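PDB 3SO6: Low density lipoprotein receptor adapter protein 1 from Rattus norvegicus, which links the cytoplasmic NPXY internalization motif of the LDL receptor to clathrin and the AP-2 adaptor, supporting receptor endocytosis in polarized cells such as hepatocytes. Local coordinates for residues V16-P19 with E23-A26; Y76-K81 with V86-A91; F104-T107 with V111-A114. One frame throughout, in Å; residues are numbered along the deposited sequence.

Interaction 1: V16-P19 with E23-A26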
# COMPACT_ATOMS: atom_id res chain seq x y z
N VAL A 16 -8.12 2.20 -10.22
CA VAL A 16 -9.38 2.51 -9.55
C VAL A 16 -9.80 3.91 -9.97
O VAL A 16 -8.95 4.74 -10.35
CB VAL A 16 -9.25 2.41 -8.00
CG1 VAL A 16 -9.01 0.92 -7.60
CG2 VAL A 16 -8.14 3.31 -7.45
N GLU A 17 -11.08 4.21 -9.82
CA GLU A 17 -11.50 5.51 -10.36
C GLU A 17 -11.58 6.64 -9.34
O GLU A 17 -11.68 7.82 -9.78
CB GLU A 17 -12.80 5.38 -11.19
CG GLU A 17 -12.63 4.46 -12.46
CD GLU A 17 -11.48 4.90 -13.40
OE1 GLU A 17 -11.52 6.03 -13.94
OE2 GLU A 17 -10.53 4.09 -13.62
N ARG A 18 -11.42 6.33 -8.06
CA ARG A 18 -11.45 7.33 -7.00
C ARG A 18 -10.38 6.93 -5.99
O ARG A 18 -10.01 5.73 -5.99
CB ARG A 18 -12.84 7.47 -6.34
CG ARG A 18 -13.90 7.83 -7.32
CD ARG A 18 -15.30 7.93 -6.72
NE ARG A 18 -15.68 6.74 -6.01
CZ ARG A 18 -16.15 5.64 -6.56
NH1 ARG A 18 -16.37 5.57 -7.89
NH2 ARG A 18 -16.52 4.61 -5.78
N PRO A 19 -9.90 7.89 -5.17
CA PRO A 19 -8.75 7.52 -4.31
C PRO A 19 -9.07 6.77 -2.99
O PRO A 19 -8.18 6.16 -2.38
CB PRO A 19 -8.13 8.88 -4.01
CG PRO A 19 -9.30 9.89 -4.19
CD PRO A 19 -10.10 9.35 -5.29
N GLU A 23 -15.31 0.51 -0.85
CA GLU A 23 -16.00 -0.07 -2.01
C GLU A 23 -15.04 -0.25 -3.19
O GLU A 23 -15.13 -1.22 -3.99
CB GLU A 23 -17.24 0.75 -2.38
CG GLU A 23 -17.03 2.04 -3.14
CD GLU A 23 -16.38 3.22 -2.41
OE1 GLU A 23 -15.90 3.11 -1.26
OE2 GLU A 23 -16.34 4.31 -2.98
N LEU A 24 -14.11 0.67 -3.28
CA LEU A 24 -13.13 0.68 -4.34
C LEU A 24 -12.11 -0.39 -4.10
O LEU A 24 -11.75 -1.14 -5.03
CB LEU A 24 -12.37 2.07 -4.40
CG LEU A 24 -13.21 3.24 -4.85
CD1 LEU A 24 -12.93 4.54 -4.06
CD2 LEU A 24 -13.10 3.42 -6.34
N SER A 25 -11.56 -0.41 -2.88
CA SER A 25 -10.50 -1.36 -2.60
C SER A 25 -11.01 -2.79 -2.64
O SER A 25 -10.27 -3.68 -3.07
CB SER A 25 -9.79 -1.05 -1.28
OG SER A 25 -10.63 -1.14 -0.17
N ALA A 26 -12.21 -3.02 -2.11
CA ALA A 26 -12.74 -4.39 -2.12
C ALA A 26 -12.82 -4.90 -3.54
O ALA A 26 -12.46 -6.04 -3.81
CB ALA A 26 -14.09 -4.48 -1.42
O HOH W 1 -15.24 6.50 -3.10
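Arg18 and Glu23 form a salt bridge across the turn that leads from strand 4-16 into helix 22-38 of the phosphotyrosine-binding (PTB) domain. NH2 of Arg18 donates to OE2 of Glu23 at 2.8 Å along a nearly straight N-H...O path (164°). The acceptor lies in the guanidinium plane and is met on its anti side, and the guanidinium and carboxylate planes are only 18° apart. A water accepts from NE of Arg18 at 3.0 Å; its approach to the same OE2 of Glu23 is unusually short, so a water bridge is doubtful. CG of Glu23 lies between the backbone N and the carbonyl carbon, and a bend at chi2 (-70°) brings the carboxylate toward Arg18; Arg18 bends at chi3, and its chain crosses that of Glu23 at about a right angle. Leu24 lies against one face of the guanidinium. Its CD2 sits off-centre toward the rim, 3.7 Å from NH2 of Arg18, while CD1 of Leu24 packs 3.7 Å from CB of Arg18. Deeper still, CB of Val16 meets CD2 of Leu24 at 4.3 Å, and Val16 also rests on Leu99 and Cys101 of strand 99-105. The contact thus grades from an exposed ion pair to a buried apolar base: one leucine serves both layers, and the salt bridge, lying at the surface, is probably weakened by competing solvent.

Interaction 2: Y76-K81 with V86-A91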
# COMPACT_ATOMS: atom_id res chain seq x y z
N TYR A 76 -4.92 5.66 0.56
CA TYR A 76 -5.80 4.72 1.30
C TYR A 76 -5.04 3.41 1.49
O TYR A 76 -4.27 3.02 0.58
CB TYR A 76 -7.07 4.50 0.44
CG TYR A 76 -8.24 3.83 1.15
CD1 TYR A 76 -9.03 4.50 2.07
CD2 TYR A 76 -8.59 2.48 0.86
CE1 TYR A 76 -10.11 3.87 2.67
CE2 TYR A 76 -9.64 1.85 1.50
CZ TYR A 76 -10.39 2.54 2.40
OH TYR A 76 -11.42 1.89 3.04
N CYS A 77 -5.31 2.69 2.57
CA CYS A 77 -4.83 1.36 2.67
C CYS A 77 -5.85 0.47 3.38
O CYS A 77 -6.73 0.98 4.06
CB CYS A 77 -3.46 1.25 3.34
SG CYS A 77 -3.45 1.65 5.09
N THR A 78 -5.68 -0.83 3.19
CA THR A 78 -6.69 -1.80 3.66
C THR A 78 -6.10 -3.17 3.99
O THR A 78 -5.25 -3.64 3.26
CB THR A 78 -7.81 -1.94 2.58
OG1 THR A 78 -8.80 -2.86 3.01
CG2 THR A 78 -7.27 -2.47 1.22
N ALA A 79 -6.63 -3.78 5.05
CA ALA A 79 -6.57 -5.19 5.21
C ALA A 79 -7.95 -5.66 4.70
O ALA A 79 -8.98 -5.35 5.33
CB ALA A 79 -6.34 -5.56 6.65
N ASP A 80 -7.99 -6.34 3.56
CA ASP A 80 -9.31 -6.61 2.88
C ASP A 80 -10.23 -7.50 3.72
O ASP A 80 -9.77 -8.39 4.44
CB ASP A 80 -8.99 -7.26 1.50
CG ASP A 80 -10.19 -7.28 0.60
OD1 ASP A 80 -10.67 -6.21 0.24
OD2 ASP A 80 -10.64 -8.39 0.24
N LYS A 81 -11.54 -7.23 3.64
CA LYS A 81 -12.50 -8.08 4.39
C LYS A 81 -12.65 -9.46 3.78
O LYS A 81 -12.53 -10.47 4.49
CB LYS A 81 -13.87 -7.41 4.37
CG LYS A 81 -14.94 -8.15 5.20
CD LYS A 81 -16.30 -7.43 5.08
CE LYS A 81 -17.39 -8.28 5.72
NZ LYS A 81 -18.75 -7.65 5.45
N VAL A 86 -5.00 -10.31 2.51
CA VAL A 86 -4.44 -9.29 1.54
C VAL A 86 -4.38 -7.91 2.18
O VAL A 86 -5.36 -7.47 2.78
CB VAL A 86 -5.31 -9.25 0.25
CG1 VAL A 86 -4.87 -8.14 -0.70
CG2 VAL A 86 -5.29 -10.66 -0.43
N PHE A 87 -3.20 -7.33 2.05
CA PHE A 87 -3.01 -5.91 2.32
C PHE A 87 -2.96 -5.18 0.96
O PHE A 87 -2.29 -5.68 0.02
CB PHE A 87 -1.68 -5.74 3.05
CG PHE A 87 -1.21 -4.29 2.99
CD1 PHE A 87 -1.83 -3.29 3.76
CD2 PHE A 87 -0.16 -3.91 2.13
CE1 PHE A 87 -1.44 -1.95 3.66
CE2 PHE A 87 0.15 -2.57 1.98
CZ PHE A 87 -0.45 -1.60 2.74
N ALA A 88 -3.59 -4.02 0.87
CA ALA A 88 -3.49 -3.26 -0.37
C ALA A 88 -3.41 -1.78 -0.05
O ALA A 88 -3.93 -1.28 0.99
CB ALA A 88 -4.66 -3.57 -1.35
N TYR A 89 -2.83 -1.04 -0.97
CA TYR A 89 -2.92 0.44 -0.92
C TYR A 89 -3.37 1.02 -2.21
O TYR A 89 -3.27 0.33 -3.26
CB TYR A 89 -1.59 1.06 -0.42
CG TYR A 89 -0.43 0.93 -1.37
CD1 TYR A 89 -0.30 1.83 -2.44
CD2 TYR A 89 0.48 -0.12 -1.28
CE1 TYR A 89 0.70 1.72 -3.36
CE2 TYR A 89 1.58 -0.24 -2.23
CZ TYR A 89 1.64 0.71 -3.25
OH TYR A 89 2.66 0.59 -4.18
N ILE A 90 -3.89 2.24 -2.18
CA ILE A 90 -4.21 2.96 -3.43
C ILE A 90 -3.18 4.13 -3.46
O ILE A 90 -3.04 4.86 -2.44
CB ILE A 90 -5.64 3.47 -3.46
CG1 ILE A 90 -6.61 2.26 -3.40
CG2 ILE A 90 -5.91 4.26 -4.70
CD1 ILE A 90 -8.10 2.61 -3.25
N ALA A 91 -2.57 4.39 -4.64
CA ALA A 91 -1.73 5.54 -4.76
C ALA A 91 -1.84 6.10 -6.14
O ALA A 91 -1.97 5.34 -7.12
CB ALA A 91 -0.28 5.15 -4.51
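Thr78 N donates to Ala88 O at 2.8 Å, and Ala88 N returns a bond to Thr78 O at 2.9 Å, a reciprocal pair at the middle of the antiparallel beta hairpin made by strands 74-79 and 86-92 of the PTB fold. Ile90 N to Tyr76 O and Asp80 N to Val86 O extend the ladder to either side. At the non-hydrogen-bonded pair Cys77 and Tyr89 the backbones draw together, and CA-H groups point at carbonyl oxygens: CA of Tyr89 lies 3.3 Å from Tyr76 O. Cys77, Ala79, Phe87 and Tyr89 share the face turned to helix 109-131. There the Phe87 ring, its CG anti to the backbone N (chi1 162°), leans diagonally across to the other strand and sets CE1 3.8 Å from CB of Cys77. The opposite face carries Tyr76, Thr78, Ala88 and Ile90, with Tyr76 and Thr78 touching helix 22-38. Strand 74-79 also pairs antiparallel with the bound peptide, so the sheet continues into the ligand, as is characteristic of PTB domains. OG1 of Thr78, anti to its own amide N, bonds a polar side chain of that peptide. The same torsion leaves the methyl CG2 of Thr78 facing the neighbouring strand, 3.8 Å from CB of Ala88.

Interaction 3: F104-T107 with V111-A114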
# COMPACT_ATOMS: atom_id res chain seq x y z
N PHE A 104 -1.01 -7.14 -1.93
CA PHE A 104 0.03 -8.02 -1.48
C PHE A 104 -0.58 -9.12 -0.65
O PHE A 104 -1.46 -8.90 0.21
CB PHE A 104 1.04 -7.24 -0.60
CG PHE A 104 1.63 -6.06 -1.33
CD1 PHE A 104 0.93 -4.87 -1.46
CD2 PHE A 104 2.92 -6.20 -1.98
CE1 PHE A 104 1.50 -3.81 -2.22
CE2 PHE A 104 3.45 -5.13 -2.71
CZ PHE A 104 2.71 -3.97 -2.84
N LEU A 105 -0.10 -10.35 -0.86
CA LEU A 105 -0.59 -11.50 -0.13
C LEU A 105 0.36 -11.74 1.08
O LEU A 105 1.61 -11.78 0.92
CB LEU A 105 -0.52 -12.73 -1.02
CG LEU A 105 -1.02 -14.00 -0.34
CD1 LEU A 105 -2.54 -14.02 -0.11
CD2 LEU A 105 -0.75 -15.19 -1.30
N CYS A 106 -0.25 -11.84 2.26
CA CYS A 106 0.46 -12.09 3.51
C CYS A 106 0.24 -13.56 3.83
O CYS A 106 -0.69 -14.22 3.35
CB CYS A 106 -0.09 -11.19 4.62
SG CYS A 106 -0.04 -9.42 4.14
N THR A 107 1.02 -14.07 4.76
CA THR A 107 0.78 -15.45 5.24
C THR A 107 -0.48 -15.65 6.02
O THR A 107 -1.09 -16.78 6.00
CB THR A 107 1.99 -15.97 6.07
OG1 THR A 107 2.28 -14.97 7.07
CG2 THR A 107 3.20 -16.03 5.18
N VAL A 111 -1.01 -10.77 9.78
CA VAL A 111 -0.00 -9.99 9.14
C VAL A 111 -0.64 -8.89 8.27
O VAL A 111 -0.14 -7.78 8.32
CB VAL A 111 0.87 -10.90 8.32
CG1 VAL A 111 1.94 -10.12 7.57
CG2 VAL A 111 1.58 -12.04 9.20
N ALA A 112 -1.70 -9.17 7.52
CA ALA A 112 -2.34 -8.14 6.73
C ALA A 112 -2.82 -6.99 7.63
O ALA A 112 -2.64 -5.79 7.33
CB ALA A 112 -3.50 -8.76 5.91
N GLN A 113 -3.31 -7.33 8.81
CA GLN A 113 -3.74 -6.32 9.77
C GLN A 113 -2.53 -5.51 10.26
O GLN A 113 -2.61 -4.27 10.41
CB GLN A 113 -4.48 -6.95 10.95
CG GLN A 113 -5.79 -7.57 10.55
CD GLN A 113 -6.50 -8.26 11.67
OE1 GLN A 113 -5.93 -8.58 12.69
NE2 GLN A 113 -7.77 -8.55 11.45
N ALA A 114 -1.43 -6.20 10.58
CA ALA A 114 -0.24 -5.48 11.08
C ALA A 114 0.29 -4.52 10.05
O ALA A 114 0.75 -3.41 10.38
CB ALA A 114 0.88 -6.52 11.48
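Cys106 overlaps the first turn of helix 109-131, its CB against one branch of Val111 and its sulfur against Ala112. The pair marks the point in the PTB fold where the last strand in the chain, 99-105, gives way through a short turn to the C-terminal helix. CG1 of Val111 comes 3.7 Å from CB of Cys106, placed there by a first torsion of 178°, which sends this branch away from the valine amide N and toward Cys106, just past the strand. The sulfur passes beyond the valine: SG of Cys106 lies 3.7 Å from CA of Ala112 and 3.9 Å from its methyl CB, so it rests alongside helix backbone as much as side chain. No hydrogen bond joins the two segments; what crosses between them is apolar packing and the approach of a valine methyl to the Thr107 hydroxyl. Cys106 is buried, also touching Leu8 of strand 4-16, and its backbone hydrogen-bonds with Lys85. Thr107 lies nearer the solvent, at the margin of the contact. Thus the two branches of Val111 divide their work, CG1 going inward to the cysteine and CG2 outward to the threonine, where the methyl stands 3.7 Å from OG1 of Thr107.

How the interactions relate
Interaction 2 lies between the other two, its centre about 10 Å from each, whereas the centres of interactions 1 and 3 are about 19 Å apart and their nearest atoms about 10 Å. Helix 22-38 meets the hairpin where OG of Ser25 packs 3.6 Å from CE2 of Tyr76, and CG2 of Val16 adds a contact with CG2 of Ile90. Toward interaction 3, Phe87 O and Phe104 N, 2.8 Å apart, probably hydrogen-bond strand 86-92 to strand 99-105. Segments 16-19 and 111-114 each reach the bound receptor tail through one residue, Pro19 and Gln113, while strand 74-79 of interaction 2 carries the ladder with it.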